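Local coordinates for SCARECROW-LIKE protein 7 (Oryza sativa Japonica Group, PDB 5HYZ) that binds DNA in vitro through its GRAS domain, the part described here, and probably acts as a homodimeric transcription factor in plant development and abiotic stress resistance, at residues 83-89 with 268-273; 89-93 with 368-372; 242-246 with 257-261; 346-352 with 361-367. One frame throughout, in Å; residues are numbered along the deposited sequence.

Interaction 1 (83-89 with 268-273); sequences LNDACPY and SLDVAM
Two helices can be joined at their C-terminal ends by small side chains, and residues 83-89 and 268-273 give a compact example that buries 256 Å². Residues 83-86 form the last turn of helix 74-86; Cys87 leaves helical geometry (phi/psi -134/157), and Pro88 takes the N-cap position of the next helix, which Tyr89 enters. The partner, 268-272, ends helix 251-272, and Met273 (a selenomethionine) follows in an extended conformation. The closest CA atoms are those of Ala86 and Ala272, 5.7 Å apart, an approach that their small side chains permit. Ala86, the most covered residue, points its CB toward the partner, 3.9 Å from Ala272 CB and 4.1 Å from Met273 SE. Ser268, with chi1 in the p well, accepts a hydrogen bond from Tyr89, OH to OG 2.7 Å; the Tyr89 side chain (chi1 m) meets OG at its ring edge. A water donates to Ala86 O (3.2 Å) and Ser268 O (3.0 Å), bridging carbonyls near the helix ends. Leu269, in the mt rotamer, brings CD2 to 3.8 Å from both Leu83 CD1 and Cys87 SG. The contact joins the VHIID and PFYRE regions of the GRAS domain. Beyond it, helix 278-296 packs against Leu269, while Tyr349 of strand 349-354 touches Cys87, Pro88 and Ser268, and Trp363 of strand 358-363 touches Ser268 and Val271.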
loop_
_atom_site.group_PDB
_atom_site.type_symbol
_atom_site.label_atom_id
_atom_site.label_comp_id
_atom_site.label_asym_id
_atom_site.label_seq_id
_atom_site.Cartn_x
_atom_site.Cartn_y
_atom_site.Cartn_z
ATOM N N LEU A 83 -11.208 6.847 0.423
ATOM C CA LEU A 83 -11.054 6.550 -1.000
ATOM C C LEU A 83 -9.664 6.011 -1.209
ATOM O O LEU A 83 -9.492 5.025 -1.908
ATOM C CB LEU A 83 -11.310 7.792 -1.857
ATOM C CG LEU A 83 -11.306 7.680 -3.387
ATOM C CD1 LEU A 83 -12.281 6.601 -3.886
ATOM C CD2 LEU A 83 -11.610 9.012 -4.021
ATOM N N ASN A 84 -8.668 6.638 -0.584
ATOM C CA ASN A 84 -7.294 6.228 -0.839
ATOM C C ASN A 84 -6.852 4.976 -0.101
ATOM O O ASN A 84 -5.888 4.312 -0.515
ATOM C CB ASN A 84 -6.354 7.382 -0.536
ATOM C CG ASN A 84 -6.681 8.635 -1.380
ATOM O OD1 ASN A 84 -7.180 8.555 -2.516
ATOM N ND2 ASN A 84 -6.415 9.802 -0.803
ATOM N N ASP A 85 -7.565 4.613 0.958
ATOM C CA ASP A 85 -7.377 3.287 1.509
ATOM C C ASP A 85 -8.061 2.187 0.630
ATOM O O ASP A 85 -7.604 1.062 0.544
ATOM C CB ASP A 85 -7.896 3.239 2.948
ATOM C CG ASP A 85 -7.628 1.901 3.597
ATOM O OD1 ASP A 85 -6.487 1.679 4.055
ATOM O OD2 ASP A 85 -8.549 1.056 3.619
ATOM N N ALA A 86 -9.135 2.522 -0.062
ATOM C CA ALA A 86 -9.838 1.493 -0.823
ATOM C C ALA A 86 -9.359 1.338 -2.260
ATOM O O ALA A 86 -9.576 0.300 -2.894
ATOM C CB ALA A 86 -11.339 1.809 -0.826
ATOM N N CYS A 87 -8.775 2.395 -2.803
ATOM C CA CYS A 87 -8.500 2.478 -4.228
ATOM C C CYS A 87 -7.075 2.990 -4.446
ATOM O O CYS A 87 -6.526 3.664 -3.575
ATOM C CB CYS A 87 -9.474 3.439 -4.895
ATOM S SG CYS A 87 -11.239 2.939 -4.702
ATOM N N PRO A 88 -6.497 2.702 -5.599
ATOM C CA PRO A 88 -5.104 3.086 -5.874
ATOM C C PRO A 88 -4.938 4.443 -6.562
ATOM O O PRO A 88 -3.791 4.787 -6.951
ATOM C CB PRO A 88 -4.629 1.980 -6.810
ATOM C CG PRO A 88 -5.862 1.612 -7.584
ATOM C CD PRO A 88 -7.003 1.723 -6.589
ATOM N N TYR A 89 -6.030 5.204 -6.704
ATOM C CA TYR A 89 -5.999 6.480 -7.433
ATOM C C TYR A 89 -4.915 7.450 -6.973
ATOM O O TYR A 89 -4.079 7.872 -7.803
ATOM C CB TYR A 89 -7.388 7.174 -7.360
ATOM C CG TYR A 89 -8.515 6.286 -7.915
ATOM C CD1 TYR A 89 -8.486 5.840 -9.221
ATOM C CD2 TYR A 89 -9.589 5.904 -7.116
ATOM C CE1 TYR A 89 -9.491 4.994 -9.730
ATOM C CE2 TYR A 89 -10.614 5.072 -7.619
ATOM C CZ TYR A 89 -10.556 4.629 -8.908
ATOM O OH TYR A 89 -11.555 3.818 -9.438
ATOM N N SER A 268 -15.751 0.579 -8.783
ATOM C CA SER A 268 -14.480 0.311 -8.065
ATOM C C SER A 268 -14.650 0.398 -6.535
ATOM O O SER A 268 -13.970 -0.293 -5.782
ATOM C CB SER A 268 -13.396 1.263 -8.567
ATOM O OG SER A 268 -13.570 2.558 -8.063
ATOM N N LEU A 269 -15.575 1.221 -6.057
ATOM C CA LEU A 269 -15.852 1.192 -4.618
ATOM C C LEU A 269 -16.524 -0.114 -4.215
ATOM O O LEU A 269 -16.301 -0.610 -3.107
ATOM C CB LEU A 269 -16.753 2.362 -4.191
ATOM C CG LEU A 269 -16.159 3.770 -4.159
ATOM C CD1 LEU A 269 -17.072 4.723 -3.377
ATOM C CD2 LEU A 269 -14.771 3.743 -3.565
ATOM N N ASP A 270 -17.376 -0.632 -5.097
ATOM C CA ASP A 270 -18.162 -1.831 -4.780
ATOM C C ASP A 270 -17.296 -3.052 -4.586
ATOM O O ASP A 270 -17.621 -3.957 -3.805
ATOM C CB ASP A 270 -19.153 -2.147 -5.898
ATOM C CG ASP A 270 -20.185 -3.187 -5.486
ATOM O OD1 ASP A 270 -20.770 -3.020 -4.406
ATOM O OD2 ASP A 270 -20.390 -4.169 -6.234
ATOM N N VAL A 271 -16.229 -3.137 -5.372
ATOM C CA VAL A 271 -15.383 -4.315 -5.236
ATOM C C VAL A 271 -14.538 -4.199 -3.963
ATOM O O VAL A 271 -14.111 -5.210 -3.391
ATOM C CB VAL A 271 -14.506 -4.517 -6.528
ATOM C CG1 VAL A 271 -13.480 -5.591 -6.334
ATOM C CG2 VAL A 271 -15.388 -4.881 -7.709
ATOM N N ALA A 272 -14.313 -2.968 -3.500
ATOM C CA ALA A 272 -13.381 -2.723 -2.395
ATOM C C ALA A 272 -14.002 -2.735 -0.996
ATOM O O ALA A 272 -13.343 -3.102 -0.021
ATOM C CB ALA A 272 -12.652 -1.359 -2.626
HETATM N N MSE A 273 -15.261 -2.322 -0.878
HETATM C CA MSE A 273 -15.872 -2.149 0.434
HETATM C C MSE A 273 -17.216 -2.875 0.537
HETATM O O MSE A 273 -17.830 -3.198 -0.478
HETATM C CB MSE A 273 -16.049 -0.662 0.724
HETATM C CG MSE A 273 -14.736 0.121 0.767
HETATM SE SE MSE A 273 -15.089 2.056 0.765
HETATM C CE MSE A 273 -16.040 2.074 -0.885
HETATM O O HOH W 1 -10.953 -0.285 -5.758
#

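Interaction 2 (89-93 with 368-372)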
loop_
_atom_site.group_PDB
_atom_site.type_symbol
_atom_site.label_atom_id
_atom_site.label_comp_id
_atom_site.label_asym_id
_atom_site.label_seq_id
_atom_site.Cartn_x
_atom_site.Cartn_y
_atom_site.Cartn_z
ATOM N N TYR A 89 -6.030 5.204 -6.704
ATOM C CA TYR A 89 -5.999 6.480 -7.433
ATOM C C TYR A 89 -4.915 7.450 -6.973
ATOM O O TYR A 89 -4.079 7.872 -7.803
ATOM C CB TYR A 89 -7.388 7.174 -7.360
ATOM C CG TYR A 89 -8.515 6.286 -7.915
ATOM C CD1 TYR A 89 -8.486 5.840 -9.221
ATOM C CD2 TYR A 89 -9.589 5.904 -7.116
ATOM C CE1 TYR A 89 -9.491 4.994 -9.730
ATOM C CE2 TYR A 89 -10.614 5.072 -7.619
ATOM C CZ TYR A 89 -10.556 4.629 -8.908
ATOM O OH TYR A 89 -11.555 3.818 -9.438
ATOM N N SER A 90 -4.881 7.806 -5.688
ATOM C CA SER A 90 -3.920 8.811 -5.275
ATOM C C SER A 90 -2.494 8.264 -5.316
ATOM O O SER A 90 -1.563 8.981 -5.672
ATOM C CB SER A 90 -4.252 9.389 -3.863
ATOM O OG SER A 90 -4.100 8.372 -2.866
ATOM N N LYS A 91 -2.297 6.990 -5.003
ATOM C CA LYS A 91 -0.968 6.468 -5.021
ATOM C C LYS A 91 -0.446 6.437 -6.459
ATOM O O LYS A 91 0.722 6.751 -6.720
ATOM C CB LYS A 91 -0.922 5.049 -4.371
ATOM C CG LYS A 91 0.519 4.572 -4.130
ATOM C CD LYS A 91 0.654 3.554 -2.983
ATOM C CE LYS A 91 2.135 3.257 -2.638
ATOM N NZ LYS A 91 2.447 1.777 -2.451
ATOM N N PHE A 92 -1.310 6.009 -7.386
ATOM C CA PHE A 92 -0.939 6.012 -8.805
ATOM C C PHE A 92 -0.465 7.387 -9.243
ATOM O O PHE A 92 0.568 7.608 -9.871
ATOM C CB PHE A 92 -2.141 5.639 -9.645
ATOM C CG PHE A 92 -1.942 5.944 -11.116
ATOM C CD1 PHE A 92 -1.088 5.164 -11.897
ATOM C CD2 PHE A 92 -2.615 6.999 -11.693
ATOM C CE1 PHE A 92 -0.896 5.473 -13.243
ATOM C CE2 PHE A 92 -2.402 7.321 -13.065
ATOM C CZ PHE A 92 -1.557 6.562 -13.809
ATOM N N ALA A 93 -1.295 8.339 -8.878
ATOM C CA ALA A 93 -0.968 9.695 -9.338
ATOM C C ALA A 93 0.357 10.197 -8.738
ATOM O O ALA A 93 1.287 10.666 -9.438
ATOM C CB ALA A 93 -2.134 10.604 -8.928
ATOM N N LEU A 368 -9.660 6.837 -15.861
ATOM C CA LEU A 368 -10.306 7.605 -14.814
ATOM C C LEU A 368 -9.428 8.705 -14.270
ATOM O O LEU A 368 -9.933 9.800 -13.945
ATOM C CB LEU A 368 -10.706 6.720 -13.639
ATOM C CG LEU A 368 -11.785 5.683 -13.926
ATOM C CD1 LEU A 368 -12.127 4.943 -12.658
ATOM C CD2 LEU A 368 -13.064 6.332 -14.563
ATOM N N LEU A 369 -8.138 8.411 -14.143
ATOM C CA LEU A 369 -7.207 9.426 -13.481
ATOM C C LEU A 369 -5.966 9.475 -14.340
ATOM O O LEU A 369 -5.304 8.445 -14.535
ATOM C CB LEU A 369 -6.838 9.007 -12.056
ATOM C CG LEU A 369 -6.366 10.178 -11.171
ATOM C CD1 LEU A 369 -6.226 9.669 -9.760
ATOM C CD2 LEU A 369 -5.047 10.708 -11.596
ATOM N N THR A 370 -5.649 10.630 -14.894
ATOM C CA THR A 370 -4.577 10.748 -15.880
ATOM C C THR A 370 -3.419 11.597 -15.377
ATOM O O THR A 370 -3.642 12.670 -14.802
ATOM C CB THR A 370 -5.189 11.350 -17.140
ATOM O OG1 THR A 370 -6.303 10.497 -17.486
ATOM C CG2 THR A 370 -4.231 11.426 -18.278
ATOM N N VAL A 371 -2.192 11.164 -15.637
ATOM C CA VAL A 371 -1.021 11.894 -15.175
ATOM C C VAL A 371 -0.190 12.237 -16.394
ATOM O O VAL A 371 -0.097 11.445 -17.350
ATOM C CB VAL A 371 -0.183 11.048 -14.188
ATOM C CG1 VAL A 371 1.153 11.779 -13.835
ATOM C CG2 VAL A 371 -0.990 10.928 -12.847
ATOM N N SER A 372 0.411 13.425 -16.405
ATOM C CA SER A 372 1.288 13.840 -17.505
ATOM C C SER A 372 2.346 14.802 -16.980
ATOM O O SER A 372 2.198 15.368 -15.885
ATOM C CB SER A 372 0.489 14.523 -18.637
ATOM O OG SER A 372 -0.355 15.526 -18.093
#
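This is a buried helix-on-sheet contact in which the first turn of helix 89-104 lies against residues 368-372 of strand 366-374, close to the centre of the GRAS domain. Packing of helices on the faces of a central sheet is the basic principle of Rossmann-like folds, and here it brings the VHIID region against the SAW region. The nearest CA pairs are Tyr89 with Leu369 at 6.8 Å and Ala93 with Val371 at 6.2 Å, so the helix advances along the strand as both run on. Leu369, the most covered residue, sends CD1 to 3.7 Å from Tyr89 CB and 3.4 Å from Tyr89 O, while its CD2 reaches 4.0 Å from Ala93 CB. Val371 repeats the approach two residues later: its CG2 stands 3.7 Å from Ala93 CA and 3.9 Å from Phe92 CE2. Thr370, between them, points away from the helix. Leu368 also faces it, because Leu368 and Leu369 together oppose Leu361 in a classic beta bulge; thus Leu368 CD1 comes within 3.9 Å of Tyr89 CE1. Leu361 of strand 358-363 and Ala336 of helix 332-339 add to the packing around Phe92. No hydrogen bond crosses between the two segments, and the Tyr89 hydroxyl is directed to Ser268 instead. The contact therefore rests on apolar shape matching, with aliphatic branches from the strand fitted among aromatic and alanine side chains of the helix.

Interaction 3 (242-246 with 257-261)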
loop_
_atom_site.group_PDB
_atom_site.type_symbol
_atom_site.label_atom_id
_atom_site.label_comp_id
_atom_site.label_asym_id
_atom_site.label_seq_id
_atom_site.Cartn_x
_atom_site.Cartn_y
_atom_site.Cartn_z
ATOM N N TYR A 242 -8.743 14.296 -13.212
ATOM C CA TYR A 242 -9.862 13.376 -13.504
ATOM C C TYR A 242 -10.139 13.349 -15.002
ATOM O O TYR A 242 -10.208 14.404 -15.653
ATOM C CB TYR A 242 -11.113 13.834 -12.753
ATOM C CG TYR A 242 -10.925 13.890 -11.239
ATOM C CD1 TYR A 242 -10.777 12.728 -10.504
ATOM C CD2 TYR A 242 -10.897 15.114 -10.565
ATOM C CE1 TYR A 242 -10.624 12.751 -9.097
ATOM C CE2 TYR A 242 -10.747 15.165 -9.164
ATOM C CZ TYR A 242 -10.627 13.976 -8.442
ATOM O OH TYR A 242 -10.478 14.032 -7.079
ATOM N N GLU A 243 -10.346 12.166 -15.552
ATOM C CA GLU A 243 -10.427 12.056 -17.000
ATOM C C GLU A 243 -11.877 12.086 -17.411
ATOM O O GLU A 243 -12.457 11.022 -17.679
ATOM C CB GLU A 243 -9.734 10.743 -17.448
ATOM C CG GLU A 243 -9.643 10.534 -18.946
ATOM C CD GLU A 243 -8.900 11.641 -19.626
ATOM O OE1 GLU A 243 -7.792 12.019 -19.158
ATOM O OE2 GLU A 243 -9.410 12.147 -20.642
ATOM N N VAL A 244 -12.476 13.284 -17.437
ATOM C CA VAL A 244 -13.925 13.327 -17.793
ATOM C C VAL A 244 -14.193 14.730 -18.305
ATOM O O VAL A 244 -13.651 15.677 -17.755
ATOM C CB VAL A 244 -14.846 12.933 -16.591
ATOM C CG1 VAL A 244 -14.661 13.899 -15.423
ATOM C CG2 VAL A 244 -16.332 12.876 -17.076
ATOM N N SER A 245 -14.951 14.842 -19.413
ATOM C CA SER A 245 -15.144 16.127 -20.056
ATOM C C SER A 245 -16.419 16.805 -19.503
ATOM O O SER A 245 -17.534 16.526 -19.962
ATOM C CB SER A 245 -15.253 15.937 -21.600
ATOM O OG SER A 245 -15.351 17.229 -22.212
ATOM N N LEU A 246 -16.245 17.653 -18.502
ATOM C CA LEU A 246 -17.370 18.295 -17.835
ATOM C C LEU A 246 -17.149 19.787 -17.813
ATOM O O LEU A 246 -17.318 20.429 -16.783
ATOM C CB LEU A 246 -17.531 17.774 -16.410
ATOM C CG LEU A 246 -17.708 16.275 -16.297
ATOM C CD1 LEU A 246 -17.862 15.827 -14.846
ATOM C CD2 LEU A 246 -18.960 15.793 -17.080
ATOM N N ASN A 257 -21.410 11.979 -20.029
ATOM C CA ASN A 257 -19.988 11.838 -19.694
ATOM C C ASN A 257 -19.834 11.527 -18.191
ATOM O O ASN A 257 -19.098 10.639 -17.763
ATOM C CB ASN A 257 -19.266 13.151 -20.044
ATOM C CG ASN A 257 -19.174 13.403 -21.555
ATOM O OD1 ASN A 257 -19.493 12.524 -22.337
ATOM N ND2 ASN A 257 -18.780 14.619 -21.960
ATOM N N ALA A 258 -20.527 12.330 -17.392
ATOM C CA ALA A 258 -20.486 12.186 -15.939
ATOM C C ALA A 258 -21.030 10.833 -15.523
ATOM O O ALA A 258 -20.453 10.169 -14.672
ATOM C CB ALA A 258 -21.269 13.369 -15.235
ATOM N N LEU A 259 -22.140 10.411 -16.122
ATOM C CA LEU A 259 -22.736 9.130 -15.724
ATOM C C LEU A 259 -21.795 7.968 -15.991
ATOM O O LEU A 259 -21.622 7.089 -15.168
ATOM C CB LEU A 259 -24.072 8.894 -16.440
ATOM C CG LEU A 259 -24.866 7.721 -15.863
ATOM C CD1 LEU A 259 -25.379 8.058 -14.451
ATOM C CD2 LEU A 259 -26.005 7.415 -16.813
ATOM N N SER A 260 -21.134 7.992 -17.143
ATOM C CA SER A 260 -20.192 6.914 -17.453
ATOM C C SER A 260 -18.950 6.904 -16.518
ATOM O O SER A 260 -18.515 5.862 -15.974
ATOM C CB SER A 260 -19.749 7.052 -18.912
ATOM O OG SER A 260 -18.621 6.228 -19.104
ATOM N N TYR A 261 -18.398 8.096 -16.317
ATOM C CA TYR A 261 -17.271 8.274 -15.395
ATOM C C TYR A 261 -17.585 7.801 -13.951
ATOM O O TYR A 261 -16.872 6.971 -13.324
ATOM C CB TYR A 261 -16.876 9.745 -15.431
ATOM C CG TYR A 261 -15.840 10.160 -14.424
ATOM C CD1 TYR A 261 -14.474 9.820 -14.557
ATOM C CD2 TYR A 261 -16.210 10.918 -13.360
ATOM C CE1 TYR A 261 -13.564 10.228 -13.573
ATOM C CE2 TYR A 261 -15.302 11.338 -12.421
ATOM C CZ TYR A 261 -14.005 10.987 -12.530
ATOM O OH TYR A 261 -13.232 11.484 -11.497
#
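Where strand 236-242 ends, Tyr242 sets its CB 4.1 Å from Tyr261 CZ, and its own ring packs edge-to-face with Tyr212. Glu243 then bends the chain as the centre of an inverse gamma turn, closed by a weak hydrogen bond from Val244 N to Tyr242 O (3.1 Å). Its carboxylate leads away from the helix, to Thr370 and the backbone of Ser311. Val244 lies over the Tyr261 ring in a CH-pi contact, CG1 3.9 Å from the centroid and almost on the ring normal, while its CG2 is 3.6 Å from Tyr261 CB. Ser245 offers its carbonyl: Asn257 ND2 donates to Ser245 O at 3.0 Å and 165°, the one hydrogen bond between the segments. Leu246 ends the walk with CD2 3.8 Å from Ala258 CB. A loop at the end of a sheet strand thus folds back on the helix that follows it, joining the Rossmann-like sheet to the helix bundle, where helix 251-272 packs against helices 3-16 and 39-57.

Interaction 4 (346-352 with 361-367)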
loop_
_atom_site.group_PDB
_atom_site.type_symbol
_atom_site.label_atom_id
_atom_site.label_comp_id
_atom_site.label_asym_id
_atom_site.label_seq_id
_atom_site.Cartn_x
_atom_site.Cartn_y
_atom_site.Cartn_z
ATOM N N LYS A 346 -10.857 -9.805 -9.044
ATOM C CA LYS A 346 -12.142 -9.105 -9.084
ATOM C C LYS A 346 -11.970 -7.605 -9.362
ATOM O O LYS A 346 -12.927 -6.935 -9.769
ATOM C CB LYS A 346 -12.936 -9.311 -7.794
ATOM C CG LYS A 346 -12.274 -8.810 -6.530
ATOM C CD LYS A 346 -13.030 -9.336 -5.283
ATOM C CE LYS A 346 -12.709 -8.556 -4.006
ATOM N NZ LYS A 346 -11.370 -8.920 -3.445
ATOM N N TYR A 347 -10.763 -7.084 -9.167
ATOM C CA TYR A 347 -10.509 -5.673 -9.513
ATOM C C TYR A 347 -10.265 -5.527 -11.001
ATOM O O TYR A 347 -9.782 -6.447 -11.643
ATOM C CB TYR A 347 -9.327 -5.135 -8.716
ATOM C CG TYR A 347 -9.612 -5.001 -7.240
ATOM C CD1 TYR A 347 -10.215 -3.869 -6.746
ATOM C CD2 TYR A 347 -9.260 -6.009 -6.339
ATOM C CE1 TYR A 347 -10.458 -3.730 -5.372
ATOM C CE2 TYR A 347 -9.511 -5.887 -4.975
ATOM C CZ TYR A 347 -10.098 -4.736 -4.507
ATOM O OH TYR A 347 -10.342 -4.551 -3.171
ATOM N N LYS A 348 -10.618 -4.382 -11.572
ATOM C CA LYS A 348 -10.565 -4.222 -13.011
ATOM C C LYS A 348 -9.673 -3.034 -13.379
ATOM O O LYS A 348 -9.942 -2.346 -14.337
ATOM C CB LYS A 348 -11.969 -3.983 -13.597
ATOM C CG LYS A 348 -13.014 -5.032 -13.119
ATOM C CD LYS A 348 -12.535 -6.407 -13.455
ATOM C CE LYS A 348 -13.535 -7.485 -12.984
ATOM N NZ LYS A 348 -12.931 -8.870 -12.825
ATOM N N TYR A 349 -8.608 -2.814 -12.603
ATOM C CA TYR A 349 -7.675 -1.730 -12.938
ATOM C C TYR A 349 -6.717 -2.086 -14.028
ATOM O O TYR A 349 -6.239 -3.235 -14.111
ATOM C CB TYR A 349 -6.878 -1.325 -11.692
ATOM C CG TYR A 349 -7.738 -0.709 -10.625
ATOM C CD1 TYR A 349 -8.384 0.544 -10.817
ATOM C CD2 TYR A 349 -7.898 -1.351 -9.411
ATOM C CE1 TYR A 349 -9.145 1.113 -9.807
ATOM C CE2 TYR A 349 -8.663 -0.784 -8.412
ATOM C CZ TYR A 349 -9.314 0.445 -8.636
ATOM O OH TYR A 349 -10.073 0.978 -7.611
ATOM N N SER A 350 -6.423 -1.128 -14.890
ATOM C CA SER A 350 -5.347 -1.298 -15.877
ATOM C C SER A 350 -4.791 0.043 -16.228
ATOM O O SER A 350 -5.345 1.049 -15.802
ATOM C CB SER A 350 -5.848 -1.984 -17.186
ATOM O OG SER A 350 -6.681 -1.117 -17.929
ATOM N N LEU A 351 -3.714 0.063 -16.994
ATOM C CA LEU A 351 -3.130 1.338 -17.445
ATOM C C LEU A 351 -3.417 1.551 -18.891
ATOM O O LEU A 351 -3.305 0.630 -19.697
ATOM C CB LEU A 351 -1.604 1.356 -17.218
ATOM C CG LEU A 351 -0.991 1.421 -15.827
ATOM C CD1 LEU A 351 -1.669 2.490 -14.943
ATOM C CD2 LEU A 351 -0.967 0.114 -15.093
ATOM N N VAL A 352 -3.779 2.766 -19.247
ATOM C CA VAL A 352 -4.083 3.146 -20.643
ATOM C C VAL A 352 -3.288 4.357 -21.063
ATOM O O VAL A 352 -3.250 5.358 -20.326
ATOM C CB VAL A 352 -5.589 3.448 -20.785
ATOM C CG1 VAL A 352 -5.893 4.146 -22.102
ATOM C CG2 VAL A 352 -6.378 2.128 -20.651
ATOM N N LEU A 361 -4.906 5.702 -15.259
ATOM C CA LEU A 361 -5.371 4.543 -14.530
ATOM C C LEU A 361 -6.830 4.401 -14.905
ATOM O O LEU A 361 -7.611 5.353 -14.814
ATOM C CB LEU A 361 -5.191 4.726 -13.034
ATOM C CG LEU A 361 -5.838 3.732 -12.091
ATOM C CD1 LEU A 361 -5.170 2.365 -12.374
ATOM C CD2 LEU A 361 -5.656 4.145 -10.621
ATOM N N ALA A 362 -7.152 3.198 -15.403
ATOM C CA ALA A 362 -8.478 2.880 -15.910
ATOM C C ALA A 362 -9.211 1.808 -15.124
ATOM O O ALA A 362 -8.590 0.967 -14.477
ATOM C CB ALA A 362 -8.332 2.436 -17.397
ATOM N N TRP A 363 -10.546 1.851 -15.185
ATOM C CA TRP A 363 -11.392 0.798 -14.621
ATOM C C TRP A 363 -12.174 0.167 -15.775
ATOM O O TRP A 363 -12.838 0.896 -16.510
ATOM C CB TRP A 363 -12.368 1.357 -13.565
ATOM C CG TRP A 363 -13.264 0.275 -13.030
ATOM C CD1 TRP A 363 -14.526 -0.034 -13.492
ATOM C CD2 TRP A 363 -12.993 -0.651 -11.944
ATOM N NE1 TRP A 363 -15.047 -1.077 -12.763
ATOM C CE2 TRP A 363 -14.145 -1.469 -11.801
ATOM C CE3 TRP A 363 -11.919 -0.841 -11.058
ATOM C CZ2 TRP A 363 -14.228 -2.475 -10.839
ATOM C CZ3 TRP A 363 -12.004 -1.825 -10.114
ATOM C CH2 TRP A 363 -13.153 -2.638 -10.006
ATOM N N GLU A 364 -12.034 -1.159 -15.956
ATOM C CA GLU A 364 -12.681 -1.825 -17.120
ATOM C C GLU A 364 -12.384 -1.080 -18.425
ATOM O O GLU A 364 -13.277 -0.802 -19.226
ATOM C CB GLU A 364 -14.201 -1.941 -16.895
ATOM C CG GLU A 364 -14.783 -3.248 -17.434
ATOM C CD GLU A 364 -16.034 -3.641 -16.666
ATOM O OE1 GLU A 364 -15.979 -4.640 -15.908
ATOM O OE2 GLU A 364 -17.056 -2.923 -16.794
ATOM N N LYS A 365 -11.113 -0.733 -18.582
ATOM C CA LYS A 365 -10.546 -0.054 -19.740
ATOM C C LYS A 365 -11.012 1.376 -19.985
ATOM O O LYS A 365 -10.625 1.964 -20.988
ATOM C CB LYS A 365 -10.786 -0.910 -20.986
ATOM C CG LYS A 365 -10.199 -2.313 -20.747
ATOM C CD LYS A 365 -9.748 -2.999 -22.055
ATOM C CE LYS A 365 -9.392 -4.479 -21.784
ATOM N NZ LYS A 365 -8.411 -4.625 -20.639
ATOM N N ARG A 366 -11.722 1.952 -19.038
ATOM C CA ARG A 366 -12.142 3.345 -19.103
ATOM C C ARG A 366 -11.191 4.196 -18.234
ATOM O O ARG A 366 -11.175 4.018 -17.038
ATOM C CB ARG A 366 -13.600 3.450 -18.612
ATOM C CG ARG A 366 -14.158 4.755 -17.927
ATOM C CD ARG A 366 -13.733 6.039 -18.573
ATOM N NE ARG A 366 -14.571 7.215 -18.315
ATOM C CZ ARG A 366 -14.129 8.437 -18.604
ATOM N NH1 ARG A 366 -12.885 8.563 -19.092
ATOM N NH2 ARG A 366 -14.880 9.522 -18.425
ATOM N N PRO A 367 -10.452 5.098 -18.853
ATOM C CA PRO A 367 -9.473 5.951 -18.151
ATOM C C PRO A 367 -10.185 6.770 -17.088
ATOM O O PRO A 367 -11.219 7.358 -17.423
ATOM C CB PRO A 367 -8.922 6.859 -19.271
ATOM C CG PRO A 367 -9.224 6.152 -20.535
ATOM C CD PRO A 367 -10.408 5.280 -20.316
HETATM O O HOH W 2 -9.042 -1.720 -16.960
#
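Backbone hydrogen bonds define this antiparallel beta hairpin, strands 349-354 and 358-363 of the SAW region. Ser350 and Ala362 form a hydrogen-bonded pair, with Ser350 N to Ala362 O at 3.0 Å and Ala362 N to Ser350 O at 2.8 Å. Flanking it are the non-hydrogen-bonded pairs Tyr349-Trp363 and Leu351-Leu361. Past the strand ends, Glu364 N donates to Lys348 O (2.9 Å). A type I' turn from Trp363 to Arg366, with Glu364 and Lys365 at its corners in left-handed backbone conformations, carries the chain into strand 366-374. One water ties the turn to the hairpin: it donates to Lys348 O (2.8 Å), accepts from Lys365 N (2.8 Å) and lies 2.6 Å from Ser350 OG. Outward from these polar bonds, packing divides between the two sheet faces. On one, Val352 CG2 meets Ala362 CB at 3.8 Å. The other carries Tyr349, Leu351, Leu361 and Trp363, and it is turned to neighbouring helices: Leu361 touches Tyr89 and Phe92 of helix 89-104, while the Trp363 indole hydrogen-bonds Glu267 of helix 251-272. The edge of Trp363 meets the face of Tyr349 in a T-shaped stack, centroids of the Tyr349 ring and the Trp363 six-membered ring 5.0 Å apart, planes at 78°. Over the face of the same indole lies Lys348, its CB 3.7 Å from the centroid of the six-membered ring.

Long-range contacts can interlock as well as nest, and this chain does both. From the N terminus, residues 83-89 open interaction 1, and 89-93 open interaction 2 before the first has closed; sharing Tyr89, the two cross. Interaction 3 closes a short loop of ten residues within both, and interaction 1 then closes at 268-273, farther along the helix that interaction 3 uses. Interaction 4, a second local closure, follows interaction 1 in series but stays within interaction 2, which ends at 368-372. Together they tie VHIID-region helices to the PFYRE helix and the SAW-region strands of the sheet. Leu368 links three contacts, its backbone bonding Glu243 of interaction 3 and Leu361 of interaction 4.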